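Local atomic coordinates of flocculation protein FLO11 (Saccharomyces cerevisiae, PDB entry 4UYT), a protein that mediates homotypic cell-cell adhesion during yeast flocculation and contributes to substrate attachment, invasive and pseudohyphal growth and biofilm formation, here represented by its N-terminal domain. Residues 80-85 with 89-94; 65-70 with 95-100; 30-35 with 57-62. One frame throughout, in Å; residues are numbered along the deposited sequence. Where two conformers were deposited one is given.

Interaction 1. Residues 80-85 with 89-94; sequences QLYGYN and YLIDNP
With its CG anti to the backbone N (chi1 -166°), Tyr82 turns its ring so that it crosses that of Tyr89, whose CG is anti to the carbonyl carbon (chi1 -47°). The two residues form a non-hydrogen-bonded antiparallel pair in the β-hairpin joining strands 79-83 and 88-89, at the rim of a five-stranded sheet, and their side chains share one face of it. The rings pack T-shaped, planes 83° apart: the edge of Tyr89 points at the face of Tyr82, and Tyr89 CD1 lies 3.8 Å from Tyr82 CE1. The edge of Tyr89 also turns toward the face of Tyr84 in an offset edge-to-face pair, with Tyr89 OH 3.7 Å from Tyr84 CD1. Tyrosine suits a cluster running from buried Tyr82 to exposed Tyr84 and Tyr89, because the ring packs through its carbons and the hydroxyl can meet polar surroundings; the cluster is consistent with the surface aromatic bands of the Flo11 domain. Next to it, Leu90 N donates to Leu81 O at 2.9 Å, and Leu81 CB meets the buried Ile91 CG2 at 4.2 Å, where branched aliphatics fill the inner side. At the corner at Tyr82, Gln80 NE2 donates a hydrogen bond to Tyr82 O at 3.1 Å, from above the carbonyl plane.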
loop_
_atom_site.group_PDB
_atom_site.type_symbol
_atom_site.label_atom_id
_atom_site.label_comp_id
_atom_site.label_asym_id
_atom_site.label_seq_id
_atom_site.Cartn_x
_atom_site.Cartn_y
_atom_site.Cartn_z
ATOM N N GLN A 80 -3.970 4.875 -10.150
ATOM C CA GLN A 80 -4.087 6.266 -9.777
ATOM C C GLN A 80 -5.151 6.446 -8.708
ATOM O O GLN A 80 -6.281 5.987 -8.861
ATOM C CB GLN A 80 -4.419 7.113 -11.003
ATOM C CG GLN A 80 -4.119 8.595 -10.791
ATOM C CD GLN A 80 -2.653 8.954 -10.969
ATOM O OE1 GLN A 80 -1.961 8.417 -11.829
ATOM N NE2 GLN A 80 -2.178 9.871 -10.153
ATOM N N LEU A 81 -4.798 7.135 -7.622
ATOM C CA LEU A 81 -5.761 7.411 -6.539
ATOM C C LEU A 81 -6.183 8.866 -6.520
ATOM O O LEU A 81 -7.328 9.164 -6.219
ATOM C CB LEU A 81 -5.221 7.014 -5.158
ATOM C CG LEU A 81 -4.842 5.541 -5.048
ATOM C CD1 LEU A 81 -4.313 5.273 -3.651
ATOM C CD2 LEU A 81 -6.008 4.617 -5.359
ATOM N N TYR A 82 -5.262 9.759 -6.866
ATOM C CA TYR A 82 -5.551 11.167 -6.891
ATOM C C TYR A 82 -4.622 11.810 -7.893
ATOM O O TYR A 82 -3.420 11.548 -7.911
ATOM C CB TYR A 82 -5.325 11.790 -5.527
ATOM C CG TYR A 82 -5.918 13.153 -5.374
ATOM C CD1 TYR A 82 -7.232 13.302 -4.987
ATOM C CD2 TYR A 82 -5.162 14.285 -5.604
ATOM C CE1 TYR A 82 -7.783 14.553 -4.797
ATOM C CE2 TYR A 82 -5.690 15.537 -5.418
ATOM C CZ TYR A 82 -6.997 15.663 -5.011
ATOM O OH TYR A 82 -7.531 16.911 -4.816
ATOM N N GLY A 83 -5.162 12.680 -8.708
ATOM C CA GLY A 83 -4.336 13.471 -9.565
ATOM C C GLY A 83 -5.177 14.339 -10.467
ATOM O O GLY A 83 -6.066 13.850 -11.164
ATOM N N TYR A 84 -4.874 15.625 -10.433
ATOM C CA TYR A 84 -5.526 16.570 -11.301
ATOM C C TYR A 84 -5.253 16.256 -12.774
ATOM O O TYR A 84 -6.164 16.285 -13.632
ATOM C CB TYR A 84 -5.051 17.982 -10.956
ATOM C CG TYR A 84 -5.530 18.471 -9.607
ATOM C CD1 TYR A 84 -6.779 19.044 -9.488
ATOM C CD2 TYR A 84 -4.753 18.343 -8.452
ATOM C CE1 TYR A 84 -7.245 19.507 -8.272
ATOM C CE2 TYR A 84 -5.211 18.806 -7.230
ATOM C CZ TYR A 84 -6.463 19.379 -7.145
ATOM O OH TYR A 84 -6.935 19.860 -5.942
ATOM N N ASN A 85 -4.000 15.940 -13.088
ATOM C CA ASN A 85 -3.625 15.660 -14.472
ATOM C C ASN A 85 -4.436 14.494 -15.090
ATOM O O ASN A 85 -4.689 14.459 -16.299
ATOM C CB ASN A 85 -2.127 15.365 -14.584
ATOM C CG ASN A 85 -1.256 16.581 -14.341
ATOM O OD1 ASN A 85 -1.721 17.722 -14.316
ATOM N ND2 ASN A 85 0.033 16.337 -14.182
ATOM N N TYR A 89 -10.009 11.279 -8.618
ATOM C CA TYR A 89 -10.311 11.800 -7.275
ATOM C C TYR A 89 -10.962 10.700 -6.453
ATOM O O TYR A 89 -12.143 10.750 -6.143
ATOM C CB TYR A 89 -11.199 13.055 -7.387
ATOM C CG TYR A 89 -10.661 14.027 -8.420
ATOM C CD1 TYR A 89 -9.572 14.848 -8.153
ATOM C CD2 TYR A 89 -11.224 14.112 -9.688
ATOM C CE1 TYR A 89 -9.067 15.721 -9.091
ATOM C CE2 TYR A 89 -10.735 14.995 -10.641
ATOM C CZ TYR A 89 -9.648 15.798 -10.337
ATOM O OH TYR A 89 -9.098 16.684 -11.228
ATOM N N LEU A 90 -10.180 9.680 -6.125
ATOM C CA LEU A 90 -10.723 8.466 -5.515
ATOM C C LEU A 90 -10.434 8.329 -4.039
ATOM O O LEU A 90 -10.779 7.308 -3.436
ATOM C CB LEU A 90 -10.196 7.244 -6.252
ATOM C CG LEU A 90 -10.615 7.171 -7.718
ATOM C CD1 LEU A 90 -9.874 6.029 -8.383
ATOM C CD2 LEU A 90 -12.119 7.007 -7.848
ATOM N N ILE A 91 -9.761 9.321 -3.461
ATOM C CA ILE A 91 -9.561 9.414 -2.032
ATOM C C ILE A 91 -9.783 10.841 -1.612
ATOM O O ILE A 91 -9.569 11.761 -2.397
ATOM C CB ILE A 91 -8.153 8.945 -1.602
ATOM C CG1 ILE A 91 -7.026 9.793 -2.220
ATOM C CG2 ILE A 91 -7.959 7.490 -1.966
ATOM C CD1 ILE A 91 -6.362 10.717 -1.221
ATOM N N ASP A 92 -10.183 11.014 -0.363
ATOM C CA ASP A 92 -10.374 12.348 0.178
ATOM C C ASP A 92 -9.475 12.732 1.326
ATOM O O ASP A 92 -9.594 13.839 1.829
ATOM C CB ASP A 92 -11.844 12.586 0.549
ATOM C CG ASP A 92 -12.326 11.725 1.693
ATOM O OD1 ASP A 92 -11.533 10.992 2.325
ATOM O OD2 ASP A 92 -13.541 11.809 1.981
ATOM N N ASN A 93 -8.557 11.862 1.728
ATOM C CA ASN A 93 -7.667 12.162 2.855
ATOM C C ASN A 93 -6.388 11.365 2.610
ATOM O O ASN A 93 -6.420 10.166 2.723
ATOM C CB ASN A 93 -8.323 11.782 4.179
ATOM C CG ASN A 93 -7.455 12.106 5.362
ATOM O OD1 ASN A 93 -6.241 12.332 5.225
ATOM N ND2 ASN A 93 -8.063 12.115 6.546
ATOM N N PRO A 94 -5.271 12.029 2.270
ATOM C CA PRO A 94 -4.043 11.294 1.946
ATOM C C PRO A 94 -3.418 10.655 3.186
ATOM O O PRO A 94 -2.463 9.909 3.046
ATOM C CB PRO A 94 -3.136 12.376 1.352
ATOM C CG PRO A 94 -3.590 13.625 2.029
ATOM C CD PRO A 94 -5.081 13.486 2.191
#

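Interaction 2. Residues 65-70 with 95-100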
loop_
_atom_site.group_PDB
_atom_site.type_symbol
_atom_site.label_atom_id
_atom_site.label_comp_id
_atom_site.label_asym_id
_atom_site.label_seq_id
_atom_site.Cartn_x
_atom_site.Cartn_y
_atom_site.Cartn_z
ATOM N N TRP A 65 -0.973 16.890 -4.384
ATOM C CA TRP A 65 -0.997 17.026 -5.843
ATOM C C TRP A 65 -1.340 15.686 -6.521
ATOM O O TRP A 65 -2.205 15.630 -7.390
ATOM C CB TRP A 65 0.331 17.600 -6.351
ATOM C CG TRP A 65 0.400 17.739 -7.827
ATOM C CD1 TRP A 65 1.250 17.086 -8.656
ATOM C CD2 TRP A 65 -0.409 18.581 -8.660
ATOM N NE1 TRP A 65 1.029 17.465 -9.964
ATOM C CE2 TRP A 65 0.009 18.378 -9.992
ATOM C CE3 TRP A 65 -1.459 19.464 -8.416
ATOM C CZ2 TRP A 65 -0.561 19.059 -11.074
ATOM C CZ3 TRP A 65 -2.025 20.144 -9.496
ATOM C CH2 TRP A 65 -1.581 19.920 -10.806
ATOM N N SER A 66 -0.681 14.612 -6.106
ATOM C CA SER A 66 -0.967 13.334 -6.716
ATOM C C SER A 66 -0.619 12.197 -5.779
ATOM O O SER A 66 0.260 12.306 -4.911
ATOM C CB SER A 66 -0.202 13.184 -8.028
ATOM O OG SER A 66 1.197 13.102 -7.801
ATOM N N LEU A 67 -1.314 11.092 -5.998
ATOM C CA LEU A 67 -1.150 9.884 -5.198
ATOM C C LEU A 67 -1.450 8.712 -6.117
ATOM O O LEU A 67 -2.505 8.666 -6.748
ATOM C CB LEU A 67 -2.117 9.918 -4.016
ATOM C CG LEU A 67 -2.031 8.726 -3.069
ATOM C CD1 LEU A 67 -0.689 8.670 -2.382
ATOM C CD2 LEU A 67 -3.148 8.795 -2.045
ATOM N N LYS A 68 -0.520 7.768 -6.191
ATOM C CA LYS A 68 -0.750 6.606 -7.025
ATOM C C LYS A 68 0.013 5.445 -6.476
ATOM O O LYS A 68 1.078 5.588 -5.866
ATOM C CB LYS A 68 -0.378 6.856 -8.468
ATOM C CG LYS A 68 1.032 7.274 -8.737
ATOM C CD LYS A 68 1.251 7.363 -10.251
ATOM C CE LYS A 68 2.571 7.984 -10.599
ATOM N NZ LYS A 68 2.668 8.049 -12.084
ATOM N N ILE A 69 -0.545 4.278 -6.721
ATOM C CA ILE A 69 0.108 3.024 -6.418
ATOM C C ILE A 69 0.877 2.636 -7.691
ATOM O O ILE A 69 0.329 2.676 -8.801
ATOM C CB ILE A 69 -0.902 1.937 -6.032
ATOM C CG1 ILE A 69 -1.923 2.450 -5.039
ATOM C CG2 ILE A 69 -0.166 0.731 -5.517
ATOM C CD1 ILE A 69 -2.938 1.445 -4.587
ATOM N N ILE A 70 2.149 2.303 -7.532
ATOM C CA ILE A 70 2.998 1.942 -8.649
ATOM C C ILE A 70 3.694 0.630 -8.369
ATOM O O ILE A 70 3.730 0.133 -7.238
ATOM C CB ILE A 70 4.052 3.044 -8.924
ATOM C CG1 ILE A 70 4.959 3.308 -7.708
ATOM C CG2 ILE A 70 3.365 4.320 -9.392
ATOM C CD1 ILE A 70 6.094 4.265 -7.982
ATOM N N THR A 95 -3.937 10.976 4.373
ATOM C CA THR A 95 -3.477 10.390 5.616
ATOM C C THR A 95 -4.514 9.450 6.248
ATOM O O THR A 95 -4.294 8.986 7.356
ATOM C CB THR A 95 -2.993 11.471 6.609
ATOM O OG1 THR A 95 -4.013 12.441 6.858
ATOM C CG2 THR A 95 -1.775 12.152 6.047
ATOM N N ASP A 96 -5.586 9.112 5.526
ATOM C CA ASP A 96 -6.498 8.065 5.969
ATOM C C ASP A 96 -7.324 7.665 4.758
ATOM O O ASP A 96 -8.352 8.278 4.458
ATOM C CB ASP A 96 -7.398 8.504 7.135
ATOM C CG ASP A 96 -8.102 7.341 7.793
ATOM O OD1 ASP A 96 -8.261 6.304 7.129
ATOM O OD2 ASP A 96 -8.471 7.473 8.967
ATOM N N PHE A 97 -6.854 6.674 4.015
ATOM C CA PHE A 97 -7.519 6.277 2.783
ATOM C C PHE A 97 -7.491 4.795 2.609
ATOM O O PHE A 97 -6.698 4.086 3.208
ATOM C CB PHE A 97 -6.923 6.981 1.551
ATOM C CG PHE A 97 -5.490 6.619 1.211
ATOM C CD1 PHE A 97 -5.195 5.549 0.381
ATOM C CD2 PHE A 97 -4.409 7.379 1.711
ATOM C CE1 PHE A 97 -3.884 5.253 0.045
ATOM C CE2 PHE A 97 -3.090 7.075 1.380
ATOM C CZ PHE A 97 -2.847 6.005 0.539
ATOM N N THR A 98 -8.393 4.346 1.753
ATOM C CA THR A 98 -8.434 2.986 1.311
ATOM C C THR A 98 -8.305 2.928 -0.206
ATOM O O THR A 98 -8.574 3.885 -0.913
ATOM C CB THR A 98 -9.728 2.261 1.745
ATOM O OG1 THR A 98 -10.860 2.891 1.127
ATOM C CG2 THR A 98 -9.875 2.259 3.227
ATOM N N ALA A 99 -7.911 1.765 -0.691
ATOM C CA ALA A 99 -7.865 1.511 -2.129
ATOM C C ALA A 99 -8.100 0.040 -2.344
ATOM O O ALA A 99 -7.647 -0.770 -1.543
ATOM C CB ALA A 99 -6.525 1.931 -2.714
ATOM N N THR A 100 -8.760 -0.282 -3.446
ATOM C CA THR A 100 -9.019 -1.669 -3.840
ATOM C C THR A 100 -8.502 -1.876 -5.250
ATOM O O THR A 100 -8.770 -1.073 -6.141
ATOM C CB THR A 100 -10.524 -1.987 -3.728
ATOM O OG1 THR A 100 -10.970 -1.834 -2.369
ATOM C CG2 THR A 100 -10.816 -3.392 -4.157
#
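The two facing layers of the β-sandwich, in a domain described as fibronectin type III-like, meet here through Leu67 and Ile69 of strand 64-70 and Phe97 and Ala99 of strand 96-104. No hydrogen bond joins these two segments, which meet only through hydrocarbon, and the alternation of a strand turns every second side chain inward. Leu67 and Phe97 approach from opposite directions. The Leu67 methyl CD2 sits over one face of the Phe97 ring, 4.0 Å from its centroid and 18° off the normal, a CH-pi contact. It is shifted toward the rim, with Leu67 CD2 3.8 Å from Phe97 CZ. The Phe97 side chain leaves its strand toward strand 64-70, and a chi1 of 66°, with CG between the backbone N and the carbonyl carbon, sets the ring so that one face meets Leu67 CD2.

Size is matched along the interface: opposite the bulky phenyl ring the Leu67 and Phe97 CA atoms are 10.8 Å apart, whereas the Ile69 and Ala99 CA atoms, separated by a smaller pair, lie at 9.2 Å. Leu81 from strand 79-83 packs against both Phe97 and Ala99, and Val53 of strand 46-55 also touches Phe97, so the ring is embedded in core. At the second pair the extended Ile69 branch does the touching, its CD1 ending 4.1 Å from Ala99 CB.

Interaction 3. Residues 30-35 with 57-62; sequences MQYTLD and ENIDLK
A thioether sulfur serves as hydrogen-bond acceptor here: Glu57 N donates to Met30 SD over 3.5 Å, with an N-H...S angle of 155°. The sulfur offers lone-pair density to this loop amide, but the bond is weak, as expected of a large, diffuse acceptor. Met30 reaches it by extending straight from the backbone, CG anti to N and the next torsion also anti, before bending at chi3 (72°). The bend carries the methyl past the sulfur and turns it beside the loop backbone, Met30 CE lying 3.6 Å from Glu57 O. In the conformer given, Glu57 CB stands 3.8 Å from Met30 SD and the carboxylate leads away from the contact, in keeping with an exposed acidic residue.

The two segments flank a hairpin of the sandwich. Residues 30-35 enter strand 32-43, and residues 57-62 leave its neighbour 46-55 to pass toward strand 64-70, which lies in the other sheet. Ile59 turns inward on this connection and meets Met30 tip to tip, Met30 CE to Ile59 CD1 being 3.7 Å. The flexible unbranched methionine side chain can run along the loop, and the branched isoleucine packs on the buried side. The same methyl, Ile59 CD1, is 4.1 Å from Tyr32 OH, the two side chains crossing at about a right angle; the polar need of that hydroxyl is met by Tyr125 OH, a bond outside these segments. Trp139 also packs on the Ile59 side chain. One step on, Asp60 closes an Asx turn: its OD2 accepts from Lys62 N at 2.9 Å, on the anti side of the carboxylate, where the chain begins a short 3-10 segment.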
loop_
_atom_site.group_PDB
_atom_site.type_symbol
_atom_site.label_atom_id
_atom_site.label_comp_id
_atom_site.label_asym_id
_atom_site.label_seq_id
_atom_site.Cartn_x
_atom_site.Cartn_y
_atom_site.Cartn_z
ATOM N N MET A 30 7.023 11.695 7.281
ATOM C CA MET A 30 6.091 11.387 8.367
ATOM C C MET A 30 5.750 9.911 8.342
ATOM O O MET A 30 5.610 9.309 7.281
ATOM C CB MET A 30 4.811 12.205 8.225
ATOM C CG MET A 30 3.809 11.985 9.353
ATOM S SD MET A 30 2.274 12.892 9.130
ATOM C CE MET A 30 1.536 11.958 7.795
ATOM N N GLN A 31 5.590 9.313 9.504
ATOM C CA GLN A 31 5.221 7.917 9.569
ATOM C C GLN A 31 3.818 7.654 9.034
ATOM O O GLN A 31 2.858 8.345 9.354
ATOM C CB GLN A 31 5.329 7.401 10.978
ATOM C CG GLN A 31 6.771 7.344 11.470
ATOM C CD GLN A 31 6.869 7.109 12.951
ATOM O OE1 GLN A 31 5.881 6.774 13.636
ATOM N NE2 GLN A 31 8.071 7.245 13.461
ATOM N N TYR A 32 3.715 6.607 8.223
ATOM C CA TYR A 32 2.433 6.039 7.761
ATOM C C TYR A 32 2.437 4.554 8.114
ATOM O O TYR A 32 3.493 3.942 8.221
ATOM C CB TYR A 32 2.267 6.165 6.239
ATOM C CG TYR A 32 2.106 7.564 5.722
ATOM C CD1 TYR A 32 3.194 8.431 5.642
ATOM C CD2 TYR A 32 0.870 8.003 5.217
ATOM C CE1 TYR A 32 3.053 9.706 5.127
ATOM C CE2 TYR A 32 0.727 9.280 4.706
ATOM C CZ TYR A 32 1.822 10.127 4.674
ATOM O OH TYR A 32 1.684 11.390 4.149
ATOM N N THR A 33 1.226 3.986 8.158
ATOM C CA THR A 33 1.019 2.566 8.259
ATOM C C THR A 33 0.128 2.093 7.125
ATOM O O THR A 33 -0.666 2.851 6.564
ATOM C CB THR A 33 0.386 2.168 9.613
ATOM O OG1 THR A 33 -0.876 2.815 9.754
ATOM C CG2 THR A 33 1.307 2.533 10.792
ATOM N N LEU A 34 0.232 0.805 6.828
ATOM C CA LEU A 34 -0.598 0.144 5.828
ATOM C C LEU A 34 -1.089 -1.165 6.387
ATOM O O LEU A 34 -0.297 -1.921 6.951
ATOM C CB LEU A 34 0.185 -0.059 4.514
ATOM C CG LEU A 34 -0.583 -0.731 3.374
ATOM C CD1 LEU A 34 -0.082 -0.245 2.010
ATOM C CD2 LEU A 34 -0.541 -2.250 3.414
ATOM N N ASP A 35 -2.379 -1.446 6.190
ATOM C CA ASP A 35 -2.949 -2.735 6.490
ATOM C C ASP A 35 -3.700 -3.228 5.249
ATOM O O ASP A 35 -4.271 -2.460 4.509
ATOM C CB ASP A 35 -3.907 -2.633 7.688
ATOM C CG ASP A 35 -4.254 -3.954 8.291
ATOM O OD1 ASP A 35 -3.581 -4.966 8.014
ATOM O OD2 ASP A 35 -5.183 -3.948 9.136
ATOM N N GLU A 57 -0.128 12.022 11.513
ATOM C CA GLU A 57 -0.903 13.235 11.664
ATOM C C GLU A 57 -1.794 13.421 10.459
ATOM O O GLU A 57 -1.521 12.900 9.367
ATOM C CB GLU A 57 0.024 14.448 11.775
ATOM C CG GLU A 57 1.079 14.365 12.876
ATOM C CD GLU A 57 0.493 14.326 14.279
ATOM O OE1 GLU A 57 -0.637 14.817 14.480
ATOM O OE2 GLU A 57 1.176 13.816 15.194
ATOM N N ASN A 58 -2.860 14.180 10.667
ATOM C CA ASN A 58 -3.800 14.446 9.602
ATOM C C ASN A 58 -3.266 15.553 8.700
ATOM O O ASN A 58 -2.940 16.639 9.172
ATOM C CB ASN A 58 -5.156 14.859 10.173
ATOM C CG ASN A 58 -6.213 14.958 9.098
ATOM O OD1 ASN A 58 -6.408 14.022 8.346
ATOM N ND2 ASN A 58 -6.866 16.107 8.989
ATOM N N ILE A 59 -3.191 15.275 7.398
ATOM C CA ILE A 59 -2.784 16.243 6.387
ATOM C C ILE A 59 -3.969 16.485 5.463
ATOM O O ILE A 59 -4.476 15.581 4.809
ATOM C CB ILE A 59 -1.557 15.768 5.592
ATOM C CG1 ILE A 59 -0.391 15.550 6.543
ATOM C CG2 ILE A 59 -1.221 16.760 4.483
ATOM C CD1 ILE A 59 0.856 15.023 5.861
ATOM N N ASP A 60 -4.401 17.736 5.433
ATOM C CA ASP A 60 -5.530 18.113 4.616
ATOM C C ASP A 60 -5.308 17.799 3.145
ATOM O O ASP A 60 -4.198 17.943 2.623
ATOM C CB ASP A 60 -5.822 19.603 4.760
ATOM C CG ASP A 60 -7.176 19.978 4.189
ATOM O OD1 ASP A 60 -8.167 19.907 4.944
ATOM O OD2 ASP A 60 -7.261 20.323 2.990
ATOM N N LEU A 61 -6.383 17.408 2.466
ATOM C CA LEU A 61 -6.316 17.094 1.042
ATOM C C LEU A 61 -5.730 18.233 0.188
ATOM O O LEU A 61 -5.157 17.984 -0.862
ATOM C CB LEU A 61 -7.707 16.709 0.522
ATOM C CG LEU A 61 -7.781 16.173 -0.917
ATOM C CD1 LEU A 61 -6.984 14.889 -1.086
ATOM C CD2 LEU A 61 -9.229 15.954 -1.355
ATOM N N LYS A 62 -5.869 19.478 0.637
ATOM C CA LYS A 62 -5.418 20.607 -0.161
ATOM C C LYS A 62 -3.918 20.574 -0.428
ATOM O O LYS A 62 -3.445 21.132 -1.427
ATOM C CB LYS A 62 -5.805 21.934 0.497
ATOM C CG LYS A 62 -4.953 22.317 1.691
ATOM C CD LYS A 62 -5.553 23.480 2.453
ATOM C CE LYS A 62 -4.624 23.928 3.559
ATOM N NZ LYS A 62 -5.261 24.993 4.381
#

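How the interactions relate
Interactions 1 and 2, their centres about 7 Å apart, meet through neighbouring strands 79-83 and 64-70, while strand 96-104 belongs to the facing sheet. Leu81 N is 2.9 Å from Leu67 O, and Tyr82 O 2.9 Å from Leu67 N, probable hydrogen bonds across a classic β bulge. Along the chain, interaction 1 is nested inside the loop that interaction 2 closes. Interaction 3 precedes both. It reaches interaction 2 (centres about 10 Å apart) through Thr95 OG1, 3.0 Å from Ile59 N, and interaction 1 (about 14 Å) through Asn93 ND2, 3.1 Å from Asn58 OD1. A bound sodium ion lies about 4 Å from the side chain of Gln80.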